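Local coordinates for protein endoglucanase (Uncultured bacterium, PDB 3X17) that probably hydrolyses internal beta-1,4-glucosidic bonds of cellulose as a glycoside hydrolase family 9 endoglucanase carrying an N-terminal Ig-like domain, at residues V134-P139 and V143-D148. Sequence-based numbering, arbitrary orientation.
Sequences VAIDDP and VSHALD. With ZN (zinc ion), chain C.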
loop_
_atom_site.group_PDB
_atom_site.type_symbol
_atom_site.label_atom_id
_atom_site.label_comp_id
_atom_site.label_asym_id
_atom_site.label_seq_id
_atom_site.Cartn_x
_atom_site.Cartn_y
_atom_site.Cartn_z
ATOM N N VAL A 134 -10.093 -20.720 -0.889
ATOM C CA VAL A 134 -10.575 -21.138 0.414
ATOM C C VAL A 134 -11.928 -20.499 0.668
ATOM O O VAL A 134 -12.141 -19.345 0.304
ATOM C CB VAL A 134 -9.585 -20.748 1.533
ATOM C CG1 VAL A 134 -9.397 -19.203 1.590
ATOM C CG2 VAL A 134 -10.068 -21.319 2.883
ATOM N N ALA A 135 -12.851 -21.265 1.250
ATOM C CA ALA A 135 -14.191 -20.743 1.544
ATOM C C ALA A 135 -14.096 -19.684 2.633
ATOM O O ALA A 135 -13.311 -19.830 3.565
ATOM C CB ALA A 135 -15.146 -21.899 1.995
ATOM N N ILE A 136 -14.943 -18.661 2.551
ATOM C CA ILE A 136 -15.070 -17.682 3.636
ATOM C C ILE A 136 -16.548 -17.455 3.955
ATOM O O ILE A 136 -17.393 -17.294 3.049
ATOM C CB ILE A 136 -14.364 -16.316 3.288
ATOM C CG1 ILE A 136 -12.982 -16.565 2.650
ATOM C CG2 ILE A 136 -14.279 -15.378 4.531
ATOM C CD1 ILE A 136 -11.776 -15.693 3.176
ATOM N N ASP A 137 -16.861 -17.474 5.242
ATOM C CA ASP A 137 -18.175 -17.046 5.725
ATOM C C ASP A 137 -17.982 -16.221 6.993
ATOM O O ASP A 137 -17.986 -16.767 8.096
ATOM C CB ASP A 137 -19.067 -18.258 6.022
ATOM C CG ASP A 137 -20.536 -17.865 6.228
ATOM O OD1 ASP A 137 -20.882 -16.663 6.076
ATOM O OD2 ASP A 137 -21.345 -18.751 6.591
ATOM N N ASP A 138 -17.644 -14.945 6.822
ATOM C CA ASP A 138 -17.108 -14.154 7.922
ATOM C C ASP A 138 -18.212 -13.420 8.673
ATOM O O ASP A 138 -18.829 -12.500 8.136
ATOM C CB ASP A 138 -16.063 -13.138 7.427
ATOM C CG ASP A 138 -15.590 -12.217 8.528
ATOM O OD1 ASP A 138 -15.312 -12.721 9.640
ATOM O OD2 ASP A 138 -15.502 -10.989 8.298
ATOM N N PRO A 139 -18.341 -13.699 9.971
ATOM C CA PRO A 139 -19.457 -13.058 10.678
ATOM C C PRO A 139 -19.206 -11.564 10.960
ATOM O O PRO A 139 -20.128 -10.755 10.879
ATOM C CB PRO A 139 -19.593 -13.885 11.975
ATOM C CG PRO A 139 -18.284 -14.630 12.131
ATOM C CD PRO A 139 -17.661 -14.748 10.753
ATOM N N VAL A 143 -18.872 -11.055 4.821
ATOM C CA VAL A 143 -18.335 -11.476 3.531
ATOM C C VAL A 143 -18.319 -13.014 3.449
ATOM O O VAL A 143 -17.911 -13.702 4.410
ATOM C CB VAL A 143 -16.900 -10.876 3.312
ATOM C CG1 VAL A 143 -16.161 -11.561 2.162
ATOM C CG2 VAL A 143 -16.980 -9.367 3.092
ATOM N N SER A 144 -18.838 -13.551 2.347
ATOM C CA SER A 144 -18.861 -14.996 2.156
ATOM C C SER A 144 -18.798 -15.414 0.701
ATOM O O SER A 144 -19.415 -14.801 -0.177
ATOM C CB SER A 144 -20.082 -15.637 2.833
ATOM O OG SER A 144 -21.264 -15.329 2.121
ATOM N N HIS A 145 -18.070 -16.489 0.460
ATOM C CA HIS A 145 -18.118 -17.159 -0.816
ATOM C C HIS A 145 -17.609 -18.562 -0.593
ATOM O O HIS A 145 -16.836 -18.798 0.333
ATOM C CB HIS A 145 -17.260 -16.415 -1.858
ATOM C CG HIS A 145 -15.776 -16.481 -1.608
ATOM N ND1 HIS A 145 -15.021 -15.368 -1.284
ATOM C CD2 HIS A 145 -14.898 -17.501 -1.744
ATOM C CE1 HIS A 145 -13.747 -15.716 -1.185
ATOM N NE2 HIS A 145 -13.650 -17.012 -1.439
ATOM N N ALA A 146 -18.061 -19.499 -1.421
ATOM C CA ALA A 146 -17.611 -20.885 -1.318
ATOM C C ALA A 146 -16.211 -21.004 -1.906
ATOM O O ALA A 146 -15.652 -20.029 -2.419
ATOM C CB ALA A 146 -18.581 -21.833 -2.078
ATOM N N LEU A 147 -15.670 -22.205 -1.885
ATOM C CA LEU A 147 -14.351 -22.485 -2.392
ATOM C C LEU A 147 -14.172 -22.012 -3.803
ATOM O O LEU A 147 -14.924 -22.365 -4.657
ATOM C CB LEU A 147 -14.114 -23.970 -2.363
ATOM C CG LEU A 147 -12.731 -24.530 -2.118
ATOM C CD1 LEU A 147 -12.527 -25.816 -2.795
ATOM C CD2 LEU A 147 -11.669 -23.597 -2.448
ATOM N N ASP A 148 -13.144 -21.228 -4.051
ATOM C CA ASP A 148 -12.906 -20.677 -5.395
ATOM C C ASP A 148 -11.594 -21.178 -5.969
ATOM O O ASP A 148 -10.591 -21.284 -5.250
ATOM C CB ASP A 148 -12.853 -19.152 -5.316
ATOM C CG ASP A 148 -11.831 -18.657 -4.279
ATOM O OD1 ASP A 148 -11.834 -19.166 -3.132
ATOM O OD2 ASP A 148 -10.993 -17.796 -4.627
HETATM ZN ZN ZN C . -9.824 -17.224 -6.039
#
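Ile136 and His145 form a hydrogen-bonded pair of a short antiparallel beta hairpin: Ile136 N gives a nearly straight bond to His145 O (2.9 Å, 164° at the hydrogen), and Asp138 N bonds Val143 O at 2.7 Å. On one face both side chains are buried side by side, Ile136 CG1 packing 4.0 Å from His145 CE1, a place that fits a nonpolar branched chain. A chi1 of 69° puts His145 CG between the backbone N and the carbonyl carbon, turning the ring toward 134-139; its NE2 N-H weakly serves a backbone and a carboxylate oxygen, Val134 O and Asp148 OD1. On the other face, more exposed, charged Asp137 and small, polar Ser144 are at home, OD1 lying 3.5 Å from Ser144 CB. Asp148 suits a double role: OD2 binds the zinc ion at 1.9 Å, while OD1 accepts a hydrogen bond from Val134 N (3.2 Å), syn and 27° out of the carboxylate plane. The hairpin thereby ties one ligand to the chain just past another, Cys132; His149 and His175 complete the site. Buried Asp138 is paired with Arg125 of helix 115-130, and nonpolar Val143 packs with His145 on Leu495 of helix 494-499, so the hairpin contacts both helices.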